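Local coordinates for protein Sfrice_029225 (PDB 6I50) that is probably a secreted cytokine of the tumour necrosis factor family that binds a receptor of the matching family, at residues Thr59-Val64 / Ala136-Ala141; Val88-Asn93 / Arg99-Gln104. All coordinates share one frame; numbering follows the deposited sequence.

Interaction 1: Thr59-Val64 / Ala136-Ala141; sequences TGHVHV and AVRNTA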
# COMPACT_ATOMS: atom_id res chain seq x y z
N THR A 59 2.26 10.39 -23.58
CA THR A 59 3.15 9.24 -23.55
C THR A 59 2.90 8.35 -22.34
O THR A 59 3.57 7.32 -22.20
CB THR A 59 4.62 9.68 -23.55
OG1 THR A 59 4.85 10.57 -22.46
CG2 THR A 59 4.96 10.38 -24.85
N GLY A 60 1.98 8.73 -21.46
CA GLY A 60 1.72 7.99 -20.25
C GLY A 60 2.52 8.42 -19.04
O GLY A 60 2.42 7.78 -17.99
N HIS A 61 3.30 9.49 -19.15
CA HIS A 61 4.07 9.97 -18.01
C HIS A 61 3.20 10.87 -17.13
O HIS A 61 2.35 11.62 -17.64
CB HIS A 61 5.30 10.75 -18.46
CG HIS A 61 6.36 9.91 -19.10
ND1 HIS A 61 6.28 9.46 -20.40
CD2 HIS A 61 7.55 9.45 -18.62
CE1 HIS A 61 7.35 8.75 -20.69
NE2 HIS A 61 8.14 8.73 -19.63
N VAL A 62 3.40 10.78 -15.83
CA VAL A 62 2.81 11.73 -14.89
C VAL A 62 3.75 12.93 -14.79
O VAL A 62 4.94 12.77 -14.52
CB VAL A 62 2.57 11.09 -13.52
CG1 VAL A 62 2.13 12.15 -12.53
CG2 VAL A 62 1.52 10.00 -13.62
N HIS A 63 3.20 14.12 -15.03
CA HIS A 63 3.96 15.36 -15.11
C HIS A 63 3.74 16.12 -13.80
O HIS A 63 2.63 16.61 -13.54
CB HIS A 63 3.47 16.14 -16.33
CG HIS A 63 4.23 17.41 -16.62
ND1 HIS A 63 5.10 17.99 -15.73
CD2 HIS A 63 4.20 18.21 -17.71
CE1 HIS A 63 5.60 19.10 -16.27
NE2 HIS A 63 5.06 19.25 -17.47
N VAL A 64 4.79 16.23 -12.98
CA VAL A 64 4.72 16.90 -11.68
C VAL A 64 4.96 18.39 -11.90
O VAL A 64 5.88 18.78 -12.62
CB VAL A 64 5.76 16.32 -10.70
CG1 VAL A 64 5.76 17.07 -9.35
CG2 VAL A 64 5.54 14.81 -10.50
N ALA A 136 7.14 7.51 -14.91
CA ALA A 136 6.61 6.44 -15.74
C ALA A 136 6.79 5.11 -15.02
O ALA A 136 7.74 4.94 -14.25
CB ALA A 136 7.31 6.37 -17.10
N VAL A 137 5.88 4.18 -15.28
CA VAL A 137 5.99 2.82 -14.77
C VAL A 137 6.41 1.92 -15.93
O VAL A 137 5.74 1.90 -16.98
CB VAL A 137 4.67 2.33 -14.16
CG1 VAL A 137 4.88 0.99 -13.46
CG2 VAL A 137 4.11 3.35 -13.18
N ARG A 138 7.50 1.18 -15.76
CA ARG A 138 7.94 0.20 -16.74
C ARG A 138 8.02 -1.17 -16.08
O ARG A 138 8.30 -1.28 -14.89
CB ARG A 138 9.31 0.56 -17.33
CG ARG A 138 9.28 1.73 -18.30
CD ARG A 138 10.65 1.95 -18.95
NE ARG A 138 10.57 3.03 -19.93
CZ ARG A 138 10.62 4.33 -19.62
NH1 ARG A 138 10.77 4.70 -18.36
NH2 ARG A 138 10.52 5.25 -20.56
N ASN A 139 7.78 -2.21 -16.86
CA ASN A 139 8.10 -3.54 -16.38
C ASN A 139 9.62 -3.73 -16.43
O ASN A 139 10.31 -3.11 -17.24
CB ASN A 139 7.38 -4.61 -17.21
CG ASN A 139 5.87 -4.45 -17.15
OD1 ASN A 139 5.31 -4.03 -16.13
ND2 ASN A 139 5.20 -4.76 -18.26
N THR A 140 10.14 -4.57 -15.53
CA THR A 140 11.58 -4.77 -15.49
C THR A 140 12.07 -5.69 -16.60
O THR A 140 13.24 -5.59 -17.00
CB THR A 140 12.01 -5.35 -14.15
OG1 THR A 140 11.57 -6.71 -14.06
CG2 THR A 140 11.41 -4.55 -13.01
N ALA A 141 11.22 -6.58 -17.10
CA ALA A 141 11.59 -7.50 -18.16
C ALA A 141 10.60 -7.39 -19.30
O ALA A 141 9.46 -6.93 -19.13
CB ALA A 141 11.66 -8.95 -17.66
O HOH W 1 3.55 5.00 -17.05
O HOH W 2 10.80 7.72 -18.40

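Interaction 2: Val88-Asn93 / Arg99-Gln104; sequences VLHRTN and RETLLQ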
# COMPACT_ATOMS: atom_id res chain seq x y z
N VAL A 88 9.05 -1.02 -12.23
CA VAL A 88 9.87 0.04 -11.65
C VAL A 88 9.22 1.38 -11.96
O VAL A 88 8.63 1.57 -13.03
CB VAL A 88 11.32 0.02 -12.16
CG1 VAL A 88 12.10 -1.11 -11.49
CG2 VAL A 88 11.36 -0.12 -13.67
N LEU A 89 9.32 2.31 -11.02
CA LEU A 89 8.85 3.68 -11.21
C LEU A 89 10.06 4.53 -11.59
O LEU A 89 10.98 4.67 -10.79
CB LEU A 89 8.20 4.20 -9.92
CG LEU A 89 7.71 5.64 -9.99
CD1 LEU A 89 6.57 5.77 -10.99
CD2 LEU A 89 7.28 6.14 -8.62
N HIS A 90 10.05 5.08 -12.80
CA HIS A 90 11.17 5.85 -13.33
C HIS A 90 10.89 7.34 -13.25
O HIS A 90 9.84 7.81 -13.70
CB HIS A 90 11.46 5.47 -14.78
CG HIS A 90 12.17 4.16 -14.92
ND1 HIS A 90 12.01 3.34 -16.01
CD2 HIS A 90 13.05 3.53 -14.10
CE1 HIS A 90 12.76 2.26 -15.87
NE2 HIS A 90 13.40 2.35 -14.71
N ARG A 91 11.85 8.10 -12.71
CA ARG A 91 11.77 9.55 -12.64
C ARG A 91 12.76 10.16 -13.62
O ARG A 91 13.94 9.80 -13.64
CB ARG A 91 12.06 10.05 -11.22
CG ARG A 91 11.71 11.52 -11.02
CD ARG A 91 12.94 12.37 -10.82
NE ARG A 91 13.75 11.89 -9.70
CZ ARG A 91 13.51 12.18 -8.42
NH1 ARG A 91 14.31 11.70 -7.47
NH2 ARG A 91 12.47 12.93 -8.09
N THR A 92 12.27 11.07 -14.46
CA THR A 92 13.10 11.82 -15.38
C THR A 92 12.84 13.30 -15.17
O THR A 92 11.82 13.71 -14.62
CB THR A 92 12.82 11.43 -16.84
OG1 THR A 92 11.42 11.55 -17.11
CG2 THR A 92 13.28 10.00 -17.13
N ASN A 93 13.79 14.11 -15.63
CA ASN A 93 13.71 15.56 -15.47
C ASN A 93 14.76 16.16 -16.37
O ASN A 93 15.79 15.53 -16.65
CB ASN A 93 13.93 15.97 -14.00
CG ASN A 93 13.70 17.45 -13.76
OD1 ASN A 93 14.43 18.29 -14.25
ND2 ASN A 93 12.67 17.78 -12.96
N ARG A 99 17.30 8.01 -16.35
CA ARG A 99 16.20 7.76 -15.43
C ARG A 99 16.71 7.43 -14.03
O ARG A 99 17.78 6.84 -13.87
CB ARG A 99 15.34 6.58 -15.90
CG ARG A 99 15.04 6.54 -17.37
CD ARG A 99 14.69 5.13 -17.75
NE ARG A 99 14.30 5.02 -19.16
CZ ARG A 99 14.13 3.87 -19.79
NH1 ARG A 99 14.32 2.73 -19.13
NH2 ARG A 99 13.78 3.85 -21.06
N GLU A 100 15.92 7.79 -13.03
CA GLU A 100 16.12 7.35 -11.65
C GLU A 100 14.99 6.40 -11.27
O GLU A 100 13.82 6.68 -11.56
CB GLU A 100 16.14 8.53 -10.68
CG GLU A 100 17.39 9.39 -10.72
CD GLU A 100 17.32 10.57 -9.76
OE1 GLU A 100 16.27 10.74 -9.11
OE2 GLU A 100 18.31 11.32 -9.66
N THR A 101 15.34 5.30 -10.62
CA THR A 101 14.35 4.33 -10.16
C THR A 101 14.00 4.65 -8.71
O THR A 101 14.86 4.57 -7.83
CB THR A 101 14.89 2.90 -10.28
OG1 THR A 101 15.25 2.63 -11.64
CG2 THR A 101 13.84 1.91 -9.82
N LEU A 102 12.74 5.03 -8.47
CA LEU A 102 12.31 5.45 -7.15
C LEU A 102 11.64 4.34 -6.36
O LEU A 102 11.71 4.34 -5.13
CB LEU A 102 11.33 6.63 -7.25
CG LEU A 102 11.86 7.87 -7.96
CD1 LEU A 102 10.89 9.02 -7.77
CD2 LEU A 102 13.24 8.23 -7.43
N LEU A 103 11.00 3.40 -7.05
CA LEU A 103 10.17 2.39 -6.43
C LEU A 103 10.19 1.14 -7.30
O LEU A 103 10.27 1.23 -8.52
CB LEU A 103 8.73 2.90 -6.26
CG LEU A 103 7.83 2.50 -5.11
CD1 LEU A 103 8.53 2.70 -3.78
CD2 LEU A 103 6.57 3.35 -5.20
N GLN A 104 10.13 -0.03 -6.66
CA GLN A 104 10.08 -1.28 -7.39
C GLN A 104 9.19 -2.27 -6.65
O GLN A 104 9.17 -2.29 -5.42
CB GLN A 104 11.48 -1.88 -7.59
CG GLN A 104 11.49 -3.15 -8.44
CD GLN A 104 12.88 -3.54 -8.90
OE1 GLN A 104 13.85 -2.86 -8.60
NE2 GLN A 104 12.97 -4.64 -9.64

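Interaction 1: Thr59-Val64 / Ala136-Ala141
The imidazole of H61 overlaps the methyl group of A136, whose CB lies 3.4 Å from ring atom CD2 of H61 and 3.6 Å from its NE2. The contact lies in the jelly-roll beta-sandwich of the TNF family, where the short strand 62-63 pairs antiparallel with strand 134-139. Backbone bonds tie V62 to L135 and V64 to G132 and D133; between 59-64 and 136-141 themselves the link is made by side chains and water. With CG anti to its carbonyl carbon (chi1 -70°), H61 sends its ring across to A136. Both ring nitrogens are engaged: ND1 of H61 shares a hydrogen bond of 2.7 Å with T59 OG1, which also bonds T57 OG1, and this fixes the rotation of the ring. At the other end of the ring, a water in its plane bonds NE2 of H61 and accepts from NH1 of R138, bridging the two side chains. R138 is held chiefly by D34, whose carbonyl takes its NE. V62 and V137 both pack on I155 of strand 144-161, in the sandwich interior. G60 turns the chain at phi 91°, where a CB would press on the T59 carbonyl. A second water donates to O of G60 at 3.1 Å and accepts from N of V137 at 3.0 Å.

Interaction 2: Val88-Asn93 / Arg99-Gln104
The beta hairpin of strands 84-92 and 100-108 edges a five-stranded sheet in the TNF jelly roll, and a beta bulge sets L102 and L103 both opposite L89. L102 N gives a 2.9 Å bond to L89 O, L103 O receives L89 N, and the buried L103 N has no partner. Beyond the bulge, R91 and E100 form a hydrogen-bonded pair on the L89 face. The R91 chain, bent at chi2 and chi3, brings NE (2.8 Å) and NH1 (2.7 Å) to OE1 of E100 in a salt bridge, NE from above the carboxylate plane, NH1 nearly along the C-O axis, the guanidinium and carboxylate planes 71° apart; L102 covers one guanidinium face. NH2 of R91 salt-bridges D133 and bonds the F128 carbonyl. A leucine here would probably leave the E100 carboxylate without its charged mate and take one salt bridge from D133. On the other face, V88 CG1 lies against the Q104 amide; Q104 O bonds Q75 of the second subunit. R99, salt-bridged to D34, crosses the H90 ring, whose ND1 is hydrogen-bonded to NH1 of R138: R99 CD makes a CH-pi contact 3.9 Å from the ring centroid, 19° off the normal.

Interactions 1 and 2 hold consecutive strands of one sheet: strand 134-139 lies between strand 62-63 and strand 84-92, and strand 100-108 follows. A136 O with H90 N (2.7 Å) and R138 O with V88 N (2.8 Å) probably bond the two contacts directly. Both are partly buried, but interaction 1 is small, joined by one ring and two bridging waters, whereas interaction 2 buries about five times the area, with ladder-like backbone pairing broken by a bulge, a salt bridge and subunit contacts. No other chain of the trimer touches interaction 1. The R138 guanidinium belongs to both settings, reaching H61 through water and H90 directly, and D34 holds R138 by its carbonyl and R99 by its carboxylate.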